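Local coordinates for putative major capsid protein (Cafeteriavirus-dependent mavirus, PDB 6G44), which probably builds the icosahedral shell of the virophage as a double jelly-roll major capsid protein that associates into trimeric capsomers, at residues I37-F42 with L269-V274; I112-K117 with R223-F228; H319-H324 with A454-P459. All coordinates share one frame; numbering follows the deposited sequence.

Interaction 1. Residues I37-F42 with L269-V274. With SO4 (sulfate ion), chain E.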
loop_
_atom_site.group_PDB
_atom_site.type_symbol
_atom_site.label_atom_id
_atom_site.label_comp_id
_atom_site.label_asym_id
_atom_site.label_seq_id
_atom_site.Cartn_x
_atom_site.Cartn_y
_atom_site.Cartn_z
ATOM N N ILE C 37 4.504 27.008 -1.437
ATOM C CA ILE C 37 3.197 27.660 -1.521
ATOM C C ILE C 37 2.696 27.844 -0.100
ATOM O O ILE C 37 2.578 26.873 0.631
ATOM C CB ILE C 37 2.239 26.827 -2.355
ATOM C CG1 ILE C 37 2.787 26.720 -3.789
ATOM C CG2 ILE C 37 0.838 27.457 -2.325
ATOM C CD1 ILE C 37 1.903 25.963 -4.770
ATOM N N PRO C 38 2.432 29.083 0.324
ATOM C CA PRO C 38 2.072 29.302 1.715
ATOM C C PRO C 38 0.634 28.946 2.098
ATOM O O PRO C 38 -0.245 28.767 1.229
ATOM C CB PRO C 38 2.292 30.798 1.919
ATOM C CG PRO C 38 2.413 31.401 0.586
ATOM C CD PRO C 38 2.562 30.348 -0.435
ATOM N N TYR C 39 0.423 28.870 3.400
ATOM C CA TYR C 39 -0.870 28.650 4.011
ATOM C C TYR C 39 -1.416 29.901 4.712
ATOM O O TYR C 39 -2.483 29.844 5.300
ATOM C CB TYR C 39 -0.787 27.470 4.988
ATOM C CG TYR C 39 -0.998 26.125 4.333
ATOM C CD1 TYR C 39 -0.022 25.520 3.536
ATOM C CD2 TYR C 39 -2.185 25.459 4.526
ATOM C CE1 TYR C 39 -0.268 24.268 2.950
ATOM C CE2 TYR C 39 -2.427 24.238 3.968
ATOM C CZ TYR C 39 -1.492 23.661 3.174
ATOM O OH TYR C 39 -1.881 22.424 2.665
ATOM N N SER C 40 -0.683 31.000 4.621
ATOM C CA SER C 40 -1.163 32.322 4.983
ATOM C C SER C 40 -2.065 32.848 3.843
ATOM O O SER C 40 -1.970 32.421 2.702
ATOM C CB SER C 40 0.057 33.229 5.184
ATOM O OG SER C 40 0.852 33.247 4.035
ATOM N N THR C 41 -2.915 33.825 4.157
ATOM C CA THR C 41 -3.942 34.313 3.216
ATOM C C THR C 41 -4.669 33.199 2.410
ATOM O O THR C 41 -4.955 33.334 1.204
ATOM C CB THR C 41 -3.441 35.454 2.304
ATOM O OG1 THR C 41 -2.473 35.000 1.359
ATOM C CG2 THR C 41 -2.846 36.577 3.110
ATOM N N PHE C 42 -5.008 32.128 3.119
ATOM C CA PHE C 42 -5.790 31.026 2.555
ATOM C C PHE C 42 -7.243 31.538 2.551
ATOM O O PHE C 42 -7.764 31.953 3.592
ATOM C CB PHE C 42 -5.620 29.815 3.477
ATOM C CG PHE C 42 -5.881 28.454 2.851
ATOM C CD1 PHE C 42 -6.970 28.200 2.009
ATOM C CD2 PHE C 42 -5.055 27.384 3.175
ATOM C CE1 PHE C 42 -7.197 26.935 1.485
ATOM C CE2 PHE C 42 -5.300 26.105 2.669
ATOM C CZ PHE C 42 -6.384 25.887 1.817
ATOM N N LEU C 269 -12.706 27.090 -0.722
ATOM C CA LEU C 269 -11.462 27.292 -0.010
ATOM C C LEU C 269 -10.314 27.145 -0.978
ATOM O O LEU C 269 -10.229 26.113 -1.678
ATOM C CB LEU C 269 -11.300 26.280 1.110
ATOM C CG LEU C 269 -12.054 26.524 2.421
ATOM C CD1 LEU C 269 -13.553 26.757 2.269
ATOM C CD2 LEU C 269 -11.823 25.411 3.413
ATOM N N VAL C 270 -9.450 28.150 -1.065
ATOM C CA VAL C 270 -8.309 28.073 -1.959
ATOM C C VAL C 270 -7.177 28.968 -1.476
ATOM O O VAL C 270 -7.417 30.061 -0.952
ATOM C CB VAL C 270 -8.716 28.435 -3.424
ATOM C CG1 VAL C 270 -9.115 29.921 -3.555
ATOM C CG2 VAL C 270 -7.675 28.019 -4.441
ATOM N N GLN C 271 -5.940 28.514 -1.661
ATOM C CA GLN C 271 -4.791 29.336 -1.374
ATOM C C GLN C 271 -4.682 30.519 -2.337
ATOM O O GLN C 271 -5.070 30.453 -3.489
ATOM C CB GLN C 271 -3.523 28.466 -1.441
ATOM C CG GLN C 271 -3.391 27.476 -0.278
ATOM C CD GLN C 271 -2.507 26.312 -0.615
ATOM O OE1 GLN C 271 -2.810 25.560 -1.535
ATOM N NE2 GLN C 271 -1.385 26.146 0.129
ATOM N N ASN C 272 -4.126 31.611 -1.827
ATOM C CA ASN C 272 -3.886 32.803 -2.621
ATOM C C ASN C 272 -2.638 33.484 -2.071
ATOM O O ASN C 272 -2.518 33.631 -0.871
ATOM C CB ASN C 272 -5.080 33.759 -2.566
ATOM C CG ASN C 272 -4.847 35.007 -3.402
ATOM O OD1 ASN C 272 -4.499 36.066 -2.864
ATOM N ND2 ASN C 272 -4.976 34.899 -4.690
ATOM N N TRP C 273 -1.713 33.857 -2.954
ATOM C CA TRP C 273 -0.427 34.383 -2.482
ATOM C C TRP C 273 0.289 35.138 -3.566
ATOM O O TRP C 273 -0.019 35.016 -4.750
ATOM C CB TRP C 273 0.452 33.242 -1.899
ATOM C CG TRP C 273 0.999 32.312 -2.927
ATOM C CD1 TRP C 273 2.270 32.320 -3.419
ATOM C CD2 TRP C 273 0.315 31.237 -3.601
ATOM N NE1 TRP C 273 2.426 31.319 -4.348
ATOM C CE2 TRP C 273 1.237 30.652 -4.495
ATOM C CE3 TRP C 273 -0.981 30.701 -3.528
ATOM C CZ2 TRP C 273 0.902 29.564 -5.314
ATOM C CZ3 TRP C 273 -1.308 29.617 -4.355
ATOM C CH2 TRP C 273 -0.380 29.082 -5.238
ATOM N N VAL C 274 1.285 35.929 -3.131
ATOM C CA VAL C 274 2.132 36.670 -4.027
ATOM C C VAL C 274 3.317 35.799 -4.392
ATOM O O VAL C 274 3.941 35.175 -3.516
ATOM C CB VAL C 274 2.598 37.966 -3.333
ATOM C CG1 VAL C 274 3.623 38.701 -4.182
ATOM C CG2 VAL C 274 1.406 38.864 -3.009
HETATM S S SO4 E . -3.813 34.460 7.776
HETATM O O1 SO4 E . -4.539 33.242 8.135
HETATM O O2 SO4 E . -4.231 34.894 6.421
HETATM O O3 SO4 E . -2.339 34.211 7.861
HETATM O O4 SO4 E . -4.132 35.531 8.784
HETATM O O HOH W 1 -2.608 30.579 0.801
#

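Interaction 2. Residues I112-K117 with R223-F228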
loop_
_atom_site.group_PDB
_atom_site.type_symbol
_atom_site.label_atom_id
_atom_site.label_comp_id
_atom_site.label_asym_id
_atom_site.label_seq_id
_atom_site.Cartn_x
_atom_site.Cartn_y
_atom_site.Cartn_z
ATOM N N ILE C 112 -17.114 27.473 -14.660
ATOM C CA ILE C 112 -16.062 28.308 -14.102
ATOM C C ILE C 112 -15.724 29.407 -15.108
ATOM O O ILE C 112 -15.578 29.136 -16.291
ATOM C CB ILE C 112 -14.822 27.471 -13.705
ATOM C CG1 ILE C 112 -15.220 26.483 -12.598
ATOM C CG2 ILE C 112 -13.681 28.398 -13.248
ATOM C CD1 ILE C 112 -14.101 25.561 -12.117
ATOM N N ASN C 113 -15.668 30.643 -14.614
ATOM C CA ASN C 113 -15.270 31.812 -15.397
ATOM C C ASN C 113 -13.933 32.309 -14.876
ATOM O O ASN C 113 -13.811 32.675 -13.697
ATOM C CB ASN C 113 -16.356 32.882 -15.270
ATOM C CG ASN C 113 -16.080 34.122 -16.106
ATOM O OD1 ASN C 113 -14.947 34.547 -16.266
ATOM N ND2 ASN C 113 -17.152 34.739 -16.598
ATOM N N MET C 114 -12.931 32.278 -15.730
ATOM C CA MET C 114 -11.648 32.931 -15.473
ATOM C C MET C 114 -11.449 34.042 -16.509
ATOM O O MET C 114 -11.300 33.772 -17.697
ATOM C CB MET C 114 -10.511 31.912 -15.510
ATOM C CG MET C 114 -10.609 30.905 -14.377
ATOM S SD MET C 114 -9.137 29.838 -14.395
ATOM C CE MET C 114 -9.444 28.862 -12.907
ATOM N N ASN C 115 -11.394 35.277 -16.019
ATOM C CA ASN C 115 -11.152 36.461 -16.893
ATOM C C ASN C 115 -12.030 36.516 -18.147
ATOM O O ASN C 115 -11.574 36.875 -19.248
ATOM C CB ASN C 115 -9.658 36.594 -17.200
ATOM C CG ASN C 115 -8.841 36.890 -15.952
ATOM O OD1 ASN C 115 -9.400 37.261 -14.912
ATOM N ND2 ASN C 115 -7.535 36.629 -16.016
ATOM N N GLY C 116 -13.285 36.134 -17.976
ATOM C CA GLY C 116 -14.244 36.129 -19.064
ATOM C C GLY C 116 -14.379 34.850 -19.873
ATOM O O GLY C 116 -15.309 34.747 -20.667
ATOM N N LYS C 117 -13.440 33.905 -19.739
ATOM C CA LYS C 117 -13.521 32.620 -20.432
ATOM C C LYS C 117 -14.282 31.650 -19.566
ATOM O O LYS C 117 -13.927 31.478 -18.397
ATOM C CB LYS C 117 -12.125 32.070 -20.704
ATOM C CG LYS C 117 -12.079 30.605 -21.150
ATOM C CD LYS C 117 -12.740 30.417 -22.500
ATOM C CE LYS C 117 -12.525 28.987 -22.970
ATOM N NZ LYS C 117 -13.271 28.663 -24.217
ATOM N N ARG C 223 -3.061 32.377 -12.315
ATOM C CA ARG C 223 -2.458 33.715 -12.264
ATOM C C ARG C 223 -3.516 34.800 -12.554
ATOM O O ARG C 223 -4.178 34.749 -13.591
ATOM C CB ARG C 223 -1.308 33.784 -13.311
ATOM C CG ARG C 223 -0.628 35.161 -13.484
ATOM C CD ARG C 223 0.331 35.254 -14.644
ATOM N NE ARG C 223 -0.217 34.751 -15.919
ATOM C CZ ARG C 223 0.510 34.512 -16.990
ATOM N NH1 ARG C 223 1.807 34.804 -16.996
ATOM N NH2 ARG C 223 -0.051 33.993 -18.069
ATOM N N ASN C 224 -3.618 35.772 -11.658
ATOM C CA ASN C 224 -4.305 37.047 -11.926
ATOM C C ASN C 224 -5.749 36.845 -12.356
ATOM O O ASN C 224 -6.174 37.325 -13.398
ATOM C CB ASN C 224 -3.518 37.862 -12.987
ATOM C CG ASN C 224 -2.135 38.255 -12.526
ATOM O OD1 ASN C 224 -1.844 38.309 -11.319
ATOM N ND2 ASN C 224 -1.256 38.558 -13.505
ATOM N N LEU C 225 -6.495 36.125 -11.520
ATOM C CA LEU C 225 -7.923 35.876 -11.757
ATOM C C LEU C 225 -8.781 37.073 -11.382
ATOM O O LEU C 225 -9.469 37.134 -10.381
ATOM C CB LEU C 225 -8.359 34.602 -11.044
ATOM C CG LEU C 225 -7.607 33.334 -11.414
ATOM C CD1 LEU C 225 -8.213 32.161 -10.629
ATOM C CD2 LEU C 225 -7.615 33.013 -12.898
ATOM N N ASN C 226 -8.727 38.059 -12.265
ATOM C CA ASN C 226 -9.409 39.317 -12.076
ATOM C C ASN C 226 -10.928 39.200 -12.238
ATOM O O ASN C 226 -11.675 39.930 -11.609
ATOM C CB ASN C 226 -8.766 40.298 -13.080
ATOM C CG ASN C 226 -9.118 41.720 -12.826
ATOM O OD1 ASN C 226 -9.090 42.208 -11.697
ATOM N ND2 ASN C 226 -9.476 42.386 -13.880
ATOM N N THR C 227 -11.395 38.250 -13.056
ATOM C CA THR C 227 -12.743 37.712 -12.960
ATOM C C THR C 227 -12.600 36.249 -12.549
ATOM O O THR C 227 -11.838 35.515 -13.182
ATOM C CB THR C 227 -13.490 37.793 -14.297
ATOM O OG1 THR C 227 -13.525 39.164 -14.726
ATOM C CG2 THR C 227 -14.902 37.286 -14.184
ATOM N N PHE C 228 -13.317 35.861 -11.502
ATOM C CA PHE C 228 -13.280 34.456 -11.048
ATOM C C PHE C 228 -14.649 34.101 -10.506
ATOM O O PHE C 228 -15.048 34.559 -9.453
ATOM C CB PHE C 228 -12.178 34.268 -10.010
ATOM C CG PHE C 228 -11.992 32.830 -9.527
ATOM C CD1 PHE C 228 -12.121 31.738 -10.407
ATOM C CD2 PHE C 228 -11.646 32.591 -8.213
ATOM C CE1 PHE C 228 -11.939 30.434 -9.944
ATOM C CE2 PHE C 228 -11.457 31.278 -7.753
ATOM C CZ PHE C 228 -11.597 30.218 -8.632
#

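Interaction 3. Residues H319-H324 with A454-P459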
loop_
_atom_site.group_PDB
_atom_site.type_symbol
_atom_site.label_atom_id
_atom_site.label_comp_id
_atom_site.label_asym_id
_atom_site.label_seq_id
_atom_site.Cartn_x
_atom_site.Cartn_y
_atom_site.Cartn_z
ATOM N N HIS C 319 -28.175 -9.723 -22.186
ATOM C CA HIS C 319 -28.775 -8.540 -22.802
ATOM C C HIS C 319 -27.770 -7.861 -23.709
ATOM O O HIS C 319 -26.579 -7.849 -23.422
ATOM C CB HIS C 319 -29.219 -7.569 -21.729
ATOM C CG HIS C 319 -30.235 -8.146 -20.810
ATOM N ND1 HIS C 319 -31.517 -8.426 -21.234
ATOM C CD2 HIS C 319 -30.155 -8.550 -19.522
ATOM C CE1 HIS C 319 -32.192 -8.951 -20.225
ATOM N NE2 HIS C 319 -31.390 -9.046 -19.177
ATOM N N ILE C 320 -28.240 -7.332 -24.833
ATOM C CA ILE C 320 -27.375 -6.638 -25.786
ATOM C C ILE C 320 -27.891 -5.242 -26.040
ATOM O O ILE C 320 -29.100 -5.020 -26.258
ATOM C CB ILE C 320 -27.264 -7.416 -27.124
ATOM C CG1 ILE C 320 -26.781 -8.854 -26.873
ATOM C CG2 ILE C 320 -26.359 -6.678 -28.107
ATOM C CD1 ILE C 320 -26.854 -9.801 -28.059
ATOM N N LEU C 321 -26.975 -4.286 -26.057
ATOM C CA LEU C 321 -27.293 -2.924 -26.472
ATOM C C LEU C 321 -26.209 -2.494 -27.438
ATOM O O LEU C 321 -25.026 -2.805 -27.249
ATOM C CB LEU C 321 -27.358 -1.970 -25.280
ATOM C CG LEU C 321 -28.592 -1.994 -24.382
ATOM C CD1 LEU C 321 -28.406 -1.163 -23.118
ATOM C CD2 LEU C 321 -29.795 -1.477 -25.175
ATOM N N THR C 322 -26.617 -1.765 -28.483
ATOM C CA THR C 322 -25.699 -1.240 -29.468
ATOM C C THR C 322 -25.986 0.238 -29.704
ATOM O O THR C 322 -27.119 0.605 -30.042
ATOM C CB THR C 322 -25.826 -1.990 -30.818
ATOM O OG1 THR C 322 -25.670 -3.406 -30.613
ATOM C CG2 THR C 322 -24.783 -1.524 -31.800
ATOM N N THR C 323 -24.964 1.087 -29.570
ATOM C CA THR C 323 -25.147 2.511 -29.823
ATOM C C THR C 323 -25.509 2.733 -31.283
ATOM O O THR C 323 -25.206 1.922 -32.145
ATOM C CB THR C 323 -23.880 3.354 -29.546
ATOM O OG1 THR C 323 -22.840 3.003 -30.460
ATOM C CG2 THR C 323 -23.403 3.190 -28.095
ATOM N N HIS C 324 -26.136 3.870 -31.549
ATOM C CA HIS C 324 -26.184 4.383 -32.902
ATOM C C HIS C 324 -24.752 4.745 -33.299
ATOM O O HIS C 324 -23.840 4.792 -32.439
ATOM C CB HIS C 324 -27.098 5.600 -32.963
ATOM C CG HIS C 324 -28.517 5.300 -32.587
ATOM N ND1 HIS C 324 -29.256 4.319 -33.213
ATOM C CD2 HIS C 324 -29.320 5.823 -31.631
ATOM C CE1 HIS C 324 -30.462 4.263 -32.670
ATOM N NE2 HIS C 324 -30.526 5.167 -31.709
ATOM N N ALA C 454 -22.502 -3.808 -26.465
ATOM C CA ALA C 454 -22.168 -4.408 -25.170
ATOM C C ALA C 454 -23.162 -5.516 -24.877
ATOM O O ALA C 454 -24.365 -5.294 -25.013
ATOM C CB ALA C 454 -22.238 -3.377 -24.056
ATOM N N THR C 455 -22.657 -6.672 -24.460
ATOM C CA THR C 455 -23.464 -7.773 -23.960
ATOM C C THR C 455 -23.267 -7.813 -22.445
ATOM O O THR C 455 -22.113 -7.761 -21.965
ATOM C CB THR C 455 -23.043 -9.100 -24.626
ATOM O OG1 THR C 455 -23.069 -8.957 -26.063
ATOM C CG2 THR C 455 -23.964 -10.224 -24.220
ATOM N N PHE C 456 -24.350 -7.918 -21.696
ATOM C CA PHE C 456 -24.277 -7.728 -20.254
ATOM C C PHE C 456 -25.349 -8.468 -19.507
ATOM O O PHE C 456 -26.402 -8.819 -20.058
ATOM C CB PHE C 456 -24.324 -6.233 -19.906
ATOM C CG PHE C 456 -25.567 -5.534 -20.401
ATOM C CD1 PHE C 456 -25.604 -5.003 -21.689
ATOM C CD2 PHE C 456 -26.687 -5.422 -19.597
ATOM C CE1 PHE C 456 -26.758 -4.352 -22.140
ATOM C CE2 PHE C 456 -27.831 -4.766 -20.037
ATOM C CZ PHE C 456 -27.857 -4.260 -21.323
ATOM N N VAL C 457 -25.072 -8.681 -18.230
ATOM C CA VAL C 457 -26.018 -9.316 -17.311
ATOM C C VAL C 457 -26.457 -8.326 -16.224
ATOM O O VAL C 457 -25.691 -7.441 -15.800
ATOM C CB VAL C 457 -25.432 -10.592 -16.664
ATOM C CG1 VAL C 457 -25.164 -11.662 -17.708
ATOM C CG2 VAL C 457 -24.158 -10.302 -15.864
ATOM N N THR C 458 -27.696 -8.495 -15.769
ATOM C CA THR C 458 -28.329 -7.567 -14.839
ATOM C C THR C 458 -28.826 -8.316 -13.604
ATOM O O THR C 458 -29.100 -9.529 -13.666
ATOM C CB THR C 458 -29.511 -6.868 -15.520
ATOM O OG1 THR C 458 -30.401 -7.875 -15.997
ATOM C CG2 THR C 458 -29.048 -6.007 -16.693
ATOM N N PRO C 459 -28.941 -7.626 -12.467
ATOM C CA PRO C 459 -29.283 -8.287 -11.210
ATOM C C PRO C 459 -30.768 -8.492 -10.907
ATOM O O PRO C 459 -31.081 -9.025 -9.834
ATOM C CB PRO C 459 -28.658 -7.362 -10.185
ATOM C CG PRO C 459 -28.835 -6.016 -10.788
ATOM C CD PRO C 459 -28.564 -6.214 -12.243
#

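Interaction 1. Residues I37-F42 with L269-V274
Three CH-pi contacts on aromatic faces and a few polar bonds join the loop 37-42 to the end of strand 258-273. Trp273 turns one face of its indole to two aliphatic groups: Ile37 CG2 sits over the six-membered ring 3.5 Å from the centroid, while Pro38 CD comes down on the five-membered ring, 3.5 Å from Trp273 CG. In the other direction Gln271 CG is centred over the Phe42 ring, 3.8 Å from its centroid.

Gln271 NE2 donates to Pro38 O over 3.1 Å, a bent bond (141°) reaching the carbonyl from above its plane, and the same nitrogen stands over a face of Tyr39. Thr41 OG1 lies 2.6 Å from Asn272 O, with Ser40 O also within reach of its one proton. A bridging water accepts from Asn272 N and lies within donating reach of Pro38 O and Ser40 O. Thr41 N donates to a sulfate ion, probably from the crystallisation liquor, also held by Phe370 N and Glu372 N of the second subunit.

Trp273 NE1 is hydrogen-bonded to Tyr21 OH of the third subunit. The arrangement is consistent with a loop folded over a jelly-roll strand end at a subunit interface of the trimer.

Interaction 2. Residues I112-K117 with R223-F228
A single asparagine, Asn115, supplies most of the polar links between the turn 114-117 and residues 224-227. Asn115 N donates to Thr227 O over 2.9 Å in a nearly straight bond (174°), although the donor stands above the carbonyl plane. The side-chain amide then spans the neighbouring backbone with both of its ends. Asn115 OD1 accepts from Thr227 N at 2.9 Å, nearly along its own C=O axis; Asn115 ND2 donates a hydrogen bond to Asn224 O at 3.0 Å, which lies in the amide plane, and another to Gly486 O. With CG anti to the carbonyl carbon (chi1 -65°), the amide is carried to the backbone of residues 224-227 and held at both ends, which fixes its rotation.

The turn is type I', linking strands 110-114 and 117-121 in a tight beta hairpin, and Met114 pairs with Phe228 as an antiparallel non-hydrogen-bonded bridge. Inside the hairpin Met114 and Lys117 exchange both backbone hydrogen bonds, while Gly116 N is taken by Asn113 OD1 at 2.9 Å, on a lone pair, in an Asx motif. Asn113 OD1 also meets the methyl Thr227 CG2 at 3.4 Å. On the face bearing Met114 and Phe228, Met114 SD touches Leu225 CD2 at 3.8 Å, and Leu225 CD1 rests over the centre of the Phe228 ring. Phe488 of strand 488-492 packs on Met114, Asn115 and Leu225.

Interaction 3. Residues H319-H324 with A454-P459
The ring of Phe456 lies beneath the neighbouring strand rather than pointing away from it, and the other side chains are placed around it. Strands 319-328 and 448-457 run antiparallel here in a four-stranded sheet, consistent with the second of the two jelly-rolls of the double jelly-roll, the part matching the C-terminal domain family of such capsid proteins. Four backbone hydrogen bonds, two from the pair His319-Phe456 and two from Leu321-Ala454, set the register.

Phe456 CG occupies the crowded position between backbone N and carbonyl carbon (chi1 59°), which swings the ring across to the partner strand. His319 CB settles over one face of the Phe456 ring, 3.8 Å from the centroid and toward the rim, in a CH-pi contact. The imidazole continues past it obliquely, its plane 37° from that of the phenyl ring and the centroids 5.8 Å apart. Leu321 crosses the ring obliquely, with CG at its edge and CD1 3.6 Å from Phe456 CZ. Cys303 of strand 286-305 packs against both aromatic residues.

Ile320 and Thr455 occupy the face of the sheet turned away from His319, Leu321 and Phe456, lying side by side and pointing the same way, with Ile320 CG1 3.8 Å from Thr455 OG1. At the far end of the imidazole, His319 NE2 is hydrogen-bonded to Asn305 OD1 and comes 3.5 Å from Thr458 OG1.

Interactions 1 and 2 share the same antiparallel sheet, on the same side of the chain's centre; their centres are about 17 Å apart and their nearest atoms about 5 Å, without touching. Along the chain, interaction 2 is nested inside the loop that interaction 1 closes. Interaction 3 follows both in series and belongs to a separate four-stranded sheet across the molecule, its centre about 49 Å from that of interaction 1 and about 43 Å from that of interaction 2. The sequence order is consistent with two successive jelly-rolls. Of the three, interaction 1 alone meets other subunits of the trimer; no other chain of the assembly touches interactions 2 and 3.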